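Local coordinates for nuclear fusion protein BIK1 (Saccharomyces cerevisiae, PDB 6FC5) that binds microtubules and kinesin and is required for nuclear fusion, chromosome disjunction and nuclear segregation in mitosis, here represented by its N-terminal CAP-Gly domain, at residues 14-19 / 73-78; 22-27 / 38-43; 31-36 / 67-72. All coordinates share one frame; numbering follows the deposited sequence.

Contact 1. Residues 14-19 / 73-78; sequences IQIPNL and QKVASL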
ATOM      1  N   ILE A  14       5.109   7.347  -2.751  1.00 33.50           N
ATOM      2  CA  ILE A  14       4.176   8.396  -2.421  1.00 31.05           C
ATOM      3  C   ILE A  14       4.454   8.882  -0.988  1.00 37.54           C
ATOM      4  O   ILE A  14       4.937   8.136  -0.147  1.00 35.79           O
ATOM      5  CB  ILE A  14       2.706   7.961  -2.462  1.00 37.23           C
ATOM      6  CG1 ILE A  14       2.438   6.777  -1.508  1.00 35.40           C
ATOM      7  CG2 ILE A  14       2.298   7.556  -3.870  1.00 42.43           C
ATOM      8  CD1 ILE A  14       0.987   6.391  -1.419  1.00 40.19           C
ATOM      9  N   GLN A  15       4.043  10.113  -0.692  1.00 36.09           N
ATOM     10  CA  GLN A  15       4.308  10.765   0.577  1.00 40.82           C
ATOM     11  C   GLN A  15       2.986  10.763   1.309  1.00 43.87           C
ATOM     12  O   GLN A  15       2.090  11.492   0.959  1.00 46.24           O
ATOM     13  CB  GLN A  15       4.844  12.180   0.321  1.00 47.81           C
ATOM     14  CG  GLN A  15       5.288  12.934   1.566  1.00 56.50           C
ATOM     15  CD  GLN A  15       6.641  12.460   2.089  1.00 60.49           C
ATOM     16  OE1 GLN A  15       7.595  12.215   1.326  1.00 65.17           O
ATOM     17  NE2 GLN A  15       6.729  12.326   3.399  1.00 63.53           N
ATOM     18  N   ILE A  16       2.869   9.876   2.277  1.00 36.20           N
ATOM     19  CA  ILE A  16       1.649   9.731   3.031  1.00 41.54           C
ATOM     20  C   ILE A  16       1.595  10.684   4.210  1.00 50.94           C
ATOM     21  O   ILE A  16       2.450  10.650   5.081  1.00 43.87           O
ATOM     22  CB  ILE A  16       1.497   8.287   3.511  1.00 44.09           C
ATOM     23  CG1 ILE A  16       1.471   7.350   2.308  1.00 45.76           C
ATOM     24  CG2 ILE A  16       0.238   8.124   4.333  1.00 48.30           C
ATOM     25  CD1 ILE A  16       2.039   5.986   2.588  1.00 47.70           C
ATOM     26  N   PRO A  17       0.570  11.537   4.229  1.00 60.34           N
ATOM     27  CA  PRO A  17       0.344  12.534   5.277  1.00 62.15           C
ATOM     28  C   PRO A  17       0.442  11.902   6.647  1.00 56.94           C
ATOM     29  O   PRO A  17      -0.242  10.920   6.899  1.00 57.97           O
ATOM     30  CB  PRO A  17      -1.093  12.985   5.027  1.00 67.19           C
ATOM     31  CG  PRO A  17      -1.338  12.707   3.592  1.00 72.47           C
ATOM     32  CD  PRO A  17      -0.525  11.497   3.248  1.00 67.91           C
ATOM     33  N   ASN A  18       1.372  12.407   7.452  1.00 62.33           N
ATOM     34  CA  ASN A  18       1.631  11.988   8.836  1.00 61.77           C
ATOM     35  C   ASN A  18       2.209  10.582   9.008  1.00 59.59           C
ATOM     36  O   ASN A  18       2.160  10.023  10.091  1.00 69.70           O
ATOM     37  CB  ASN A  18       0.417  12.223   9.750  1.00 68.16           C
ATOM     38  CG  ASN A  18      -0.104  13.648   9.672  1.00 76.14           C
ATOM     39  OD1 ASN A  18      -1.304  13.876   9.550  1.00 80.38           O
ATOM     40  ND2 ASN A  18       0.802  14.614   9.731  1.00 69.79           N
ATOM     41  N   LEU A  19       2.737  10.011   7.934  1.00 46.31           N
ATOM     42  CA  LEU A  19       3.330   8.694   7.989  1.00 44.92           C
ATOM     43  C   LEU A  19       4.715   8.741   7.402  1.00 40.34           C
ATOM     44  O   LEU A  19       5.663   8.267   7.988  1.00 58.39           O
ATOM     45  CB  LEU A  19       2.471   7.702   7.233  1.00 48.52           C
ATOM     46  CG  LEU A  19       2.491   6.291   7.784  1.00 52.54           C
ATOM     47  CD1 LEU A  19       2.483   6.318   9.297  1.00 54.99           C
ATOM     48  CD2 LEU A  19       1.272   5.567   7.263  1.00 50.94           C
ATOM     49  N   GLN A  73      -9.125   4.982  -0.965  1.00 24.54           N
ATOM     50  CA  GLN A  73      -9.661   6.375  -1.114  1.00 30.34           C
ATOM     51  C   GLN A  73      -8.814   7.443  -0.460  1.00 29.13           C
ATOM     52  O   GLN A  73      -8.755   8.570  -0.940  1.00 30.65           O
ATOM     53  CB  GLN A  73     -11.131   6.484  -0.665  1.00 36.68           C
ATOM     54  CG  GLN A  73     -11.375   6.062   0.766  1.00 40.56           C
ATOM     55  CD  GLN A  73     -11.646   4.541   0.901  1.00 52.39           C
ATOM     56  OE1 GLN A  73     -11.202   3.687   0.075  1.00 51.41           O
ATOM     57  NE2 GLN A  73     -12.368   4.189   1.969  1.00 57.11           N
ATOM     58  N   LYS A  74      -8.119   7.081   0.631  1.00 31.05           N
ATOM     59  CA  LYS A  74      -7.207   7.981   1.308  1.00 28.75           C
ATOM     60  C   LYS A  74      -5.954   8.345   0.593  1.00 28.94           C
ATOM     61  O   LYS A  74      -5.383   9.367   0.863  1.00 29.83           O
ATOM     62  CB  LYS A  74      -6.828   7.427   2.674  1.00 32.23           C
ATOM     63  CG  LYS A  74      -8.019   7.323   3.584  1.00 36.78           C
ATOM     64  CD  LYS A  74      -7.562   6.638   4.830  1.00 41.28           C
ATOM     65  CE  LYS A  74      -8.718   6.436   5.811  1.00 50.93           C
ATOM     66  NZ  LYS A  74      -8.259   5.435   6.820  1.00 55.58           N
ATOM     67  N   VAL A  75      -5.486   7.525  -0.342  1.00 27.41           N
ATOM     68  CA  VAL A  75      -4.273   7.797  -1.044  1.00 25.59           C
ATOM     69  C   VAL A  75      -4.433   7.805  -2.560  1.00 25.81           C
ATOM     70  O   VAL A  75      -3.466   7.938  -3.249  1.00 22.39           O
ATOM     71  CB  VAL A  75      -3.138   6.824  -0.625  1.00 27.92           C
ATOM     72  CG1 VAL A  75      -2.716   7.130   0.812  1.00 33.62           C
ATOM     73  CG2 VAL A  75      -3.636   5.391  -0.783  1.00 27.38           C
ATOM     74  N   ALA A  76      -5.649   7.703  -3.037  1.00 26.54           N
ATOM     75  CA  ALA A  76      -5.883   7.535  -4.474  1.00 25.44           C
ATOM     76  C   ALA A  76      -5.328   8.727  -5.253  1.00 24.60           C
ATOM     77  O   ALA A  76      -4.552   8.554  -6.258  1.00 23.13           O
ATOM     78  CB  ALA A  76      -7.380   7.351  -4.713  1.00 27.65           C
ATOM     79  N   SER A  77      -5.582   9.933  -4.784  1.00 25.57           N
ATOM     80  CA  SER A  77      -5.017  11.090  -5.537  1.00 28.78           C
ATOM     81  C   SER A  77      -3.469  11.207  -5.431  1.00 31.84           C
ATOM     82  O   SER A  77      -2.809  11.611  -6.409  1.00 29.61           O
ATOM     83  CB  SER A  77      -5.742  12.389  -5.150  1.00 35.25           C
ATOM     84  OG  SER A  77      -5.333  12.712  -3.861  1.00 39.60           O
ATOM     85  N   LEU A  78      -2.865  10.755  -4.318  1.00 28.36           N
ATOM     86  CA  LEU A  78      -1.394  10.701  -4.212  1.00 30.11           C
ATOM     87  C   LEU A  78      -0.815   9.735  -5.173  1.00 27.08           C
ATOM     88  O   LEU A  78       0.202  10.046  -5.861  1.00 29.09           O
ATOM     89  CB  LEU A  78      -0.931  10.327  -2.794  1.00 33.01           C
ATOM     90  CG  LEU A  78      -1.392  11.262  -1.707  1.00 36.44           C
ATOM     91  CD1 LEU A  78      -1.017  10.721  -0.347  1.00 40.39           C
ATOM     92  CD2 LEU A  78      -0.805  12.663  -1.873  1.00 39.98           C
TER
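Leu78 and Val75, three residues apart, carry the helix side of this contact, against Ile14, Ile16 and Pro17 of segment 14-19. The contact is made by apolar packing and by carbon atoms resting on carbonyl oxygens. Leu78 does most of the work. Its CD1 methyl abuts the Pro17 ring, 3.7 Å from Pro17 CD. At its base, Leu78 CB lies 4.4 Å from Ile14 CB. Val75 packs deeper. The Ile14 CD1 methyl comes to 4.2 Å from Val75 CB. Ile14 CG1 stands between the backbone N and the carbonyl carbon (chi1 58°), and from there CD1 is carried to the valine. Ile16 adds a looser touch, with CG1 4.5 Å from Val75 CG1.

Two contacts involve main-chain oxygens. Leu78 CD1 sits 3.5 Å from Gln15 O, and Ile14 CG2 lies 3.8 Å from Leu78 O. Both are van der Waals contacts. The side chain of Gln15 leads away from the helix.

The strand 14-16 and helix 73-78 axes run at 139° to each other and approach to 9.1 Å. Through these side chains the helix packs against an edge strand of the four-stranded antiparallel sheet. Ile16 also touches Val40 and Ile70, while Val75 reaches Ala38 and Ile70. Val75 thus meets side chains of strands 13-16, 36-41 and 67-71 in one apolar core.

Contact 2. Residues 22-27 / 38-43; sequences GQLKYV and AGVDLL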
ATOM      1  N   GLY A  22       6.297   6.208   1.383  1.00 28.74           N
ATOM      2  CA  GLY A  22       6.024   4.769   1.213  1.00 28.18           C
ATOM      3  C   GLY A  22       6.023   4.305  -0.243  1.00 28.24           C
ATOM      4  O   GLY A  22       5.734   5.117  -1.112  1.00 27.23           O
ATOM      5  N   GLN A  23       6.491   3.071  -0.479  1.00 22.67           N
ATOM      6  CA  GLN A  23       6.486   2.485  -1.776  1.00 20.75           C
ATOM      7  C   GLN A  23       5.135   1.746  -1.938  1.00 21.30           C
ATOM      8  O   GLN A  23       4.753   0.951  -1.092  1.00 20.29           O
ATOM      9  CB  GLN A  23       7.676   1.553  -1.975  1.00 24.95           C
ATOM     10  CG  GLN A  23       7.776   1.159  -3.433  1.00 25.11           C
ATOM     11  CD  GLN A  23       8.968   0.354  -3.745  1.00 31.15           C
ATOM     12  OE1 GLN A  23       9.430  -0.344  -2.911  1.00 37.94           O
ATOM     13  NE2 GLN A  23       9.461   0.418  -5.003  1.00 34.02           N
ATOM     14  N   LEU A  24       4.400   2.027  -2.987  1.00 20.06           N
ATOM     15  CA  LEU A  24       3.169   1.300  -3.337  1.00 19.30           C
ATOM     16  C   LEU A  24       3.534  -0.112  -3.802  1.00 20.00           C
ATOM     17  O   LEU A  24       4.262  -0.259  -4.799  1.00 21.72           O
ATOM     18  CB  LEU A  24       2.386   2.041  -4.422  1.00 19.98           C
ATOM     19  CG  LEU A  24       1.020   1.372  -4.713  1.00 18.03           C
ATOM     20  CD1 LEU A  24       0.056   1.416  -3.528  1.00 20.19           C
ATOM     21  CD2 LEU A  24       0.422   2.140  -5.926  1.00 20.16           C
ATOM     22  N   LYS A  25       2.989  -1.127  -3.140  1.00 18.54           N
ATOM     23  CA  LYS A  25       3.303  -2.529  -3.469  1.00 21.11           C
ATOM     24  C   LYS A  25       2.113  -3.378  -3.876  1.00 19.87           C
ATOM     25  O   LYS A  25       2.301  -4.521  -4.379  1.00 20.35           O
ATOM     26  CB  LYS A  25       4.050  -3.242  -2.321  1.00 23.93           C
ATOM     27  CG  LYS A  25       5.276  -2.502  -1.783  1.00 28.69           C
ATOM     28  CD  LYS A  25       6.402  -2.276  -2.697  1.00 35.65           C
ATOM     29  CE  LYS A  25       7.176  -3.534  -2.990  1.00 43.49           C
ATOM     30  NZ  LYS A  25       7.895  -4.000  -1.797  1.00 52.56           N
ATOM     31  N   TYR A  26       0.895  -2.947  -3.559  1.00 18.72           N
ATOM     32  CA  TYR A  26      -0.292  -3.761  -3.802  1.00 18.95           C
ATOM     33  C   TYR A  26      -1.458  -2.806  -3.894  1.00 20.41           C
ATOM     34  O   TYR A  26      -1.513  -1.846  -3.124  1.00 18.28           O
ATOM     35  CB  TYR A  26      -0.516  -4.743  -2.625  1.00 19.65           C
ATOM     36  CG  TYR A  26      -1.773  -5.517  -2.682  1.00 19.95           C
ATOM     37  CD1 TYR A  26      -1.943  -6.579  -3.571  1.00 21.38           C
ATOM     38  CD2 TYR A  26      -2.852  -5.168  -1.882  1.00 18.35           C
ATOM     39  CE1 TYR A  26      -3.198  -7.196  -3.697  1.00 22.30           C
ATOM     40  CE2 TYR A  26      -4.062  -5.849  -1.985  1.00 19.16           C
ATOM     41  CZ  TYR A  26      -4.224  -6.846  -2.900  1.00 20.90           C
ATOM     42  OH  TYR A  26      -5.463  -7.508  -2.907  1.00 24.07           O
ATOM     43  N   VAL A  27      -2.430  -3.141  -4.733  1.00 20.02           N
ATOM     44  CA  VAL A  27      -3.719  -2.470  -4.743  1.00 22.42           C
ATOM     45  C   VAL A  27      -4.818  -3.510  -4.865  1.00 21.54           C
ATOM     46  O   VAL A  27      -4.853  -4.240  -5.805  1.00 25.67           O
ATOM     47  CB  VAL A  27      -3.758  -1.440  -5.910  1.00 23.74           C
ATOM     48  CG1 VAL A  27      -5.134  -0.824  -5.986  1.00 30.68           C
ATOM     49  CG2 VAL A  27      -2.726  -0.319  -5.731  1.00 22.93           C
ATOM     50  N   ALA A  38      -4.550   0.101  -0.561  1.00 18.13           N
ATOM     51  CA  ALA A  38      -3.198   0.185  -1.020  1.00 19.21           C
ATOM     52  C   ALA A  38      -2.326  -0.503   0.002  1.00 22.28           C
ATOM     53  O   ALA A  38      -2.412  -0.172   1.195  1.00 25.43           O
ATOM     54  CB  ALA A  38      -2.816   1.612  -1.139  1.00 18.80           C
ATOM     55  N   GLY A  39      -1.460  -1.379  -0.425  1.00 19.79           N
ATOM     56  CA  GLY A  39      -0.477  -1.946   0.460  1.00 18.92           C
ATOM     57  C   GLY A  39       0.795  -1.206   0.180  1.00 19.32           C
ATOM     58  O   GLY A  39       1.230  -1.119  -0.981  1.00 19.85           O
ATOM     59  N   VAL A  40       1.383  -0.637   1.223  1.00 18.66           N
ATOM     60  CA  VAL A  40       2.578   0.164   1.104  1.00 18.50           C
ATOM     61  C   VAL A  40       3.696  -0.363   2.022  1.00 18.93           C
ATOM     62  O   VAL A  40       3.414  -0.901   3.118  1.00 19.25           O
ATOM     63  CB  VAL A  40       2.349   1.677   1.394  1.00 24.63           C
ATOM     64  CG1 VAL A  40       1.250   2.271   0.541  1.00 24.65           C
ATOM     65  CG2 VAL A  40       2.003   1.919   2.842  1.00 29.52           C
ATOM     66  N   ASP A  41       4.931  -0.183   1.577  1.00 19.47           N
ATOM     67  CA  ASP A  41       6.071  -0.470   2.372  1.00 22.74           C
ATOM     68  C   ASP A  41       6.668   0.900   2.828  1.00 22.60           C
ATOM     69  O   ASP A  41       7.136   1.672   2.016  1.00 22.05           O
ATOM     70  CB  ASP A  41       7.083  -1.256   1.608  1.00 24.70           C
ATOM     71  CG  ASP A  41       8.292  -1.707   2.476  1.00 28.29           C
ATOM     72  OD1 ASP A  41       8.411  -1.268   3.655  1.00 28.24           O
ATOM     73  OD2 ASP A  41       9.150  -2.514   1.973  1.00 27.98           O
ATOM     74  N   LEU A  42       6.631   1.125   4.135  1.00 22.08           N
ATOM     75  CA  LEU A  42       7.108   2.354   4.750  1.00 23.38           C
ATOM     76  C   LEU A  42       8.612   2.412   5.014  1.00 25.86           C
ATOM     77  O   LEU A  42       9.111   3.423   5.482  1.00 31.69           O
ATOM     78  CB  LEU A  42       6.320   2.649   6.018  1.00 23.01           C
ATOM     79  CG  LEU A  42       4.831   2.839   5.772  1.00 28.22           C
ATOM     80  CD1 LEU A  42       4.026   2.634   7.035  1.00 32.62           C
ATOM     81  CD2 LEU A  42       4.560   4.199   5.164  1.00 28.55           C
ATOM     82  N   LEU A  43       9.300   1.304   4.767  1.00 23.33           N
ATOM     83  CA  LEU A  43      10.782   1.226   4.848  1.00 25.95           C
ATOM     84  C   LEU A  43      11.318   1.596   6.235  1.00 26.32           C
ATOM     85  O   LEU A  43      12.423   2.021   6.367  1.00 26.39           O
ATOM     86  CB  LEU A  43      11.470   2.093   3.780  1.00 32.94           C
ATOM     87  CG  LEU A  43      10.912   1.987   2.344  1.00 38.80           C
ATOM     88  CD1 LEU A  43      11.733   2.857   1.390  1.00 42.15           C
ATOM     89  CD2 LEU A  43      10.970   0.548   1.912  1.00 41.42           C
TER
HETATM   90  O   HOH W   1       9.850  -2.744  -0.344  1.00 56.37           O
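Leu24 and Val40 face each other as a non-hydrogen-bonded pair on the buried face of the two central strands of the four-stranded sheet. Leu24 CG stands anti to its own N (chi1 -174°), and CD1 reaches Ala38 CB at 3.7 Å. Val40 CG1 is 4.3 Å from that same Leu24 CD1. Ile79 and Val75 of the helix cover this tightly packed apolar side.

The backbones are close. Gln23 and Asp41 exchange two bonds: Gln23 N to Asp41 O, and Asp41 N to Gln23 O. Gly39 O receives Lys25 N at 2.8 Å and, weakly, Tyr26 N at 3.2 Å. Gly39 N returns a bond to Tyr26 O at 2.7 Å.

Gln23, Lys25 and Tyr26 form a looser side, partly open to solvent, though Asp41 beside them is buried. Lys25 CG runs alongside Asp41 CB at 4.0 Å. Their charged ends, Lys25 NZ and Asp41 OD2, stay 4.2 Å apart. Lys25 NZ binds Gln60 O. Asp41 OD1 is hydrogen-bonded to Ser66 OG, and OD2 to the backbone N of Glu62. OD1 also takes Leu43 N from above the carboxylate plane, an Asx turn.

Lys25 and Tyr26 both oppose Gly39. This is a classic beta bulge in an antiparallel hairpin of the SH3-like CAP-Gly fold.

Contact 3. Residues 31-36 / 67-72; sequences DTKAGM and GLFIQL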
ATOM      1  N   ASP A  31      -8.666  -9.771   2.472  1.00 33.32           N
ATOM      2  CA  ASP A  31      -9.626 -10.734   3.024  1.00 40.09           C
ATOM      3  C   ASP A  31     -10.119 -10.283   4.379  1.00 37.36           C
ATOM      4  O   ASP A  31      -9.372  -9.799   5.267  1.00 37.00           O
ATOM      5  CB  ASP A  31      -9.040 -12.192   2.994  1.00 44.22           C
ATOM      6  CG  ASP A  31      -8.743 -12.705   1.527  1.00 56.72           C
ATOM      7  OD1 ASP A  31      -9.304 -12.225   0.491  1.00 69.82           O
ATOM      8  OD2 ASP A  31      -7.925 -13.643   1.367  1.00 60.14           O
ATOM      9  N   THR A  32     -11.442 -10.365   4.540  1.00 50.11           N
ATOM     10  CA  THR A  32     -12.140  -9.953   5.790  1.00 51.63           C
ATOM     11  C   THR A  32     -12.220  -8.452   6.085  1.00 55.34           C
ATOM     12  O   THR A  32     -12.533  -8.044   7.238  1.00 49.97           O
ATOM     13  CB  THR A  32     -11.720 -10.704   7.081  1.00 68.37           C
ATOM     14  OG1 THR A  32     -10.613 -10.062   7.738  1.00 68.21           O
ATOM     15  CG2 THR A  32     -11.473 -12.219   6.805  1.00 80.23           C
ATOM     16  N   LYS A  33     -11.906  -7.622   5.079  1.00 42.55           N
ATOM     17  CA  LYS A  33     -11.980  -6.182   5.258  1.00 35.84           C
ATOM     18  C   LYS A  33     -12.868  -5.640   4.193  1.00 28.40           C
ATOM     19  O   LYS A  33     -13.020  -6.265   3.173  1.00 32.62           O
ATOM     20  CB  LYS A  33     -10.613  -5.537   5.132  1.00 38.00           C
ATOM     21  CG  LYS A  33      -9.619  -6.044   6.185  1.00 41.84           C
ATOM     22  CD  LYS A  33      -8.407  -5.139   6.319  1.00 45.77           C
ATOM     23  CE  LYS A  33      -7.708  -5.429   7.645  1.00 58.02           C
ATOM     24  NZ  LYS A  33      -6.287  -5.056   7.454  1.00 66.57           N
ATOM     25  N   ALA A  34     -13.384  -4.423   4.404  1.00 30.01           N
ATOM     26  CA  ALA A  34     -14.281  -3.793   3.426  1.00 32.24           C
ATOM     27  C   ALA A  34     -13.515  -2.887   2.497  1.00 27.68           C
ATOM     28  O   ALA A  34     -12.731  -2.048   2.948  1.00 29.90           O
ATOM     29  CB  ALA A  34     -15.337  -2.965   4.148  1.00 32.26           C
ATOM     30  N   GLY A  35     -13.754  -2.987   1.209  1.00 26.30           N
ATOM     31  CA  GLY A  35     -13.233  -1.986   0.289  1.00 29.51           C
ATOM     32  C   GLY A  35     -11.913  -2.374  -0.319  1.00 29.03           C
ATOM     33  O   GLY A  35     -11.429  -3.481  -0.113  1.00 32.05           O
ATOM     34  N   MET A  36     -11.309  -1.405  -1.002  1.00 25.88           N
ATOM     35  CA  MET A  36     -10.051  -1.562  -1.625  1.00 26.31           C
ATOM     36  C   MET A  36      -8.958  -0.898  -0.801  1.00 21.92           C
ATOM     37  O   MET A  36      -9.203   0.075  -0.133  1.00 23.37           O
ATOM     38  CB  MET A  36     -10.086  -0.949  -3.025  1.00 30.11           C
ATOM     39  CG  MET A  36     -10.982  -1.638  -4.032  1.00 35.14           C
ATOM     40  SD  MET A  36     -10.635  -3.371  -4.302  1.00 39.33           S
ATOM     41  CE  MET A  36     -11.762  -3.909  -5.651  1.00 52.48           C
ATOM     42  N   GLY A  67       5.129  -2.869   6.582  1.00 19.81           N
ATOM     43  CA  GLY A  67       4.012  -2.839   5.634  1.00 20.47           C
ATOM     44  C   GLY A  67       2.746  -2.272   6.300  1.00 19.47           C
ATOM     45  O   GLY A  67       2.535  -2.415   7.511  1.00 20.64           O
ATOM     46  N   LEU A  68       1.873  -1.730   5.468  1.00 18.97           N
ATOM     47  CA  LEU A  68       0.623  -1.190   5.935  1.00 19.66           C
ATOM     48  C   LEU A  68      -0.450  -1.175   4.855  1.00 19.22           C
ATOM     49  O   LEU A  68      -0.167  -0.845   3.731  1.00 21.16           O
ATOM     50  CB  LEU A  68       0.836   0.244   6.403  1.00 22.91           C
ATOM     51  CG  LEU A  68      -0.359   0.972   7.009  1.00 25.85           C
ATOM     52  CD1 LEU A  68      -0.672   0.399   8.377  1.00 30.73           C
ATOM     53  CD2 LEU A  68      -0.065   2.451   7.107  1.00 29.39           C
ATOM     54  N   PHE A  69      -1.652  -1.617   5.193  1.00 20.05           N
ATOM     55  CA  PHE A  69      -2.785  -1.459   4.290  1.00 20.78           C
ATOM     56  C   PHE A  69      -3.465  -0.143   4.606  1.00 26.70           C
ATOM     57  O   PHE A  69      -3.819   0.103   5.748  1.00 25.17           O
ATOM     58  CB  PHE A  69      -3.803  -2.585   4.473  1.00 21.80           C
ATOM     59  CG  PHE A  69      -3.281  -3.893   4.069  1.00 23.51           C
ATOM     60  CD1 PHE A  69      -3.091  -4.168   2.719  1.00 25.32           C
ATOM     61  CD2 PHE A  69      -2.968  -4.869   5.008  1.00 26.32           C
ATOM     62  CE1 PHE A  69      -2.594  -5.356   2.292  1.00 25.01           C
ATOM     63  CE2 PHE A  69      -2.496  -6.095   4.571  1.00 26.16           C
ATOM     64  CZ  PHE A  69      -2.316  -6.335   3.212  1.00 26.81           C
ATOM     65  N   ILE A  70      -3.697   0.668   3.591  1.00 23.64           N
ATOM     66  CA  ILE A  70      -4.376   1.935   3.757  1.00 24.03           C
ATOM     67  C   ILE A  70      -5.585   1.925   2.837  1.00 23.48           C
ATOM     68  O   ILE A  70      -5.459   1.470   1.716  1.00 21.55           O
ATOM     69  CB  ILE A  70      -3.462   3.087   3.339  1.00 29.79           C
ATOM     70  CG1 ILE A  70      -2.194   3.085   4.187  1.00 37.09           C
ATOM     71  CG2 ILE A  70      -4.195   4.409   3.447  1.00 32.67           C
ATOM     72  CD1 ILE A  70      -1.189   4.132   3.780  1.00 42.72           C
ATOM     73  N   GLN A  71      -6.747   2.381   3.312  1.00 20.99           N
ATOM     74  CA  GLN A  71      -7.938   2.423   2.468  1.00 22.45           C
ATOM     75  C   GLN A  71      -7.594   3.246   1.221  1.00 21.64           C
ATOM     76  O   GLN A  71      -7.051   4.353   1.301  1.00 21.80           O
ATOM     77  CB  GLN A  71      -9.126   3.094   3.140  1.00 29.39           C
ATOM     78  CG  GLN A  71      -9.724   2.327   4.296  1.00 39.17           C
ATOM     79  CD  GLN A  71     -10.821   3.164   4.983  1.00 48.57           C
ATOM     80  OE1 GLN A  71     -11.284   4.170   4.464  1.00 59.64           O
ATOM     81  NE2 GLN A  71     -11.183   2.771   6.161  1.00 52.87           N
ATOM     82  N   LEU A  72      -7.884   2.669   0.092  1.00 23.05           N
ATOM     83  CA  LEU A  72      -7.424   3.251  -1.158  1.00 23.28           C
ATOM     84  C   LEU A  72      -7.900   4.690  -1.349  1.00 23.50           C
ATOM     85  O   LEU A  72      -7.144   5.527  -1.890  1.00 25.74           O
ATOM     86  CB  LEU A  72      -7.904   2.428  -2.304  1.00 23.85           C
ATOM     87  CG  LEU A  72      -7.501   2.939  -3.697  1.00 26.40           C
ATOM     88  CD1 LEU A  72      -5.975   2.954  -3.908  1.00 28.66           C
ATOM     89  CD2 LEU A  72      -8.157   2.069  -4.750  1.00 26.83           C
TER
HETATM   90  O   HOH W   2      -5.998  -1.832   7.575  1.00 55.37           O
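Phe69 is the first residue of segment 67-72 to meet the loop 31-36. Lys33 crosses it at about a right angle. Lys33 NZ stops 4.1 Å from Phe69 CD2 and approaches the ring obliquely. The lysine chain is extended beyond CG, which carries the amine from the loop to the strand. A water accepts from Lys33 NZ at 3.2 Å and gives a weak bond to Phe69 O. The phenylalanine ring also packs edge-to-face with Tyr58 and touches Phe53 and Phe37. Lys33 makes a cation-pi contact with Phe53, so the amine lies by two aromatic rings.

Ile70 points away from the loop, into the apolar core with Val40 and Val75. This alternation along strand 67-71 places Phe69 in an aromatic cluster with Phe37, Phe53 and Tyr58 on one side, and Ile70 in the core of the CAP-Gly domain on the other. The strand is an outer one of the domain's antiparallel sheet. Residues 31-36 lie in the connection between strands 20-27 and 36-41, and come back to strand 67-71 at Met36.

Gln71 adds a backbone touch, its CA 3.7 Å from Met36 O. At Leu72 the two segments are joined by a hydrogen bond. Leu72 N gives to Met36 O at 2.9 Å. Leu72 CB also rests 3.5 Å from that oxygen, Met36 O. Beside the bond, Leu72 CD2 packs against Met36 CB at 4.0 Å.

How the contacts relate
After helix 4-7, strand 13-16 is the first strand of the chain, and its partner in contact 1 is helix 72-81. Contact 1 thus closes the longest loop, and contacts 2 and 3 both fall within it. Contact 2 closes the short hairpin of strands 20-27 and 36-41. Contact 3 starts in the connection of that hairpin and ends on strand 67-71, so contacts 2 and 3 cross along the chain. Strand neighbours link them: Ile14 O probably bonds to Gly22 N, and Ala38 N to Ile70 O. Together the three contacts tie the four-stranded sheet, the hairpin connection and helix 72-81 into one domain.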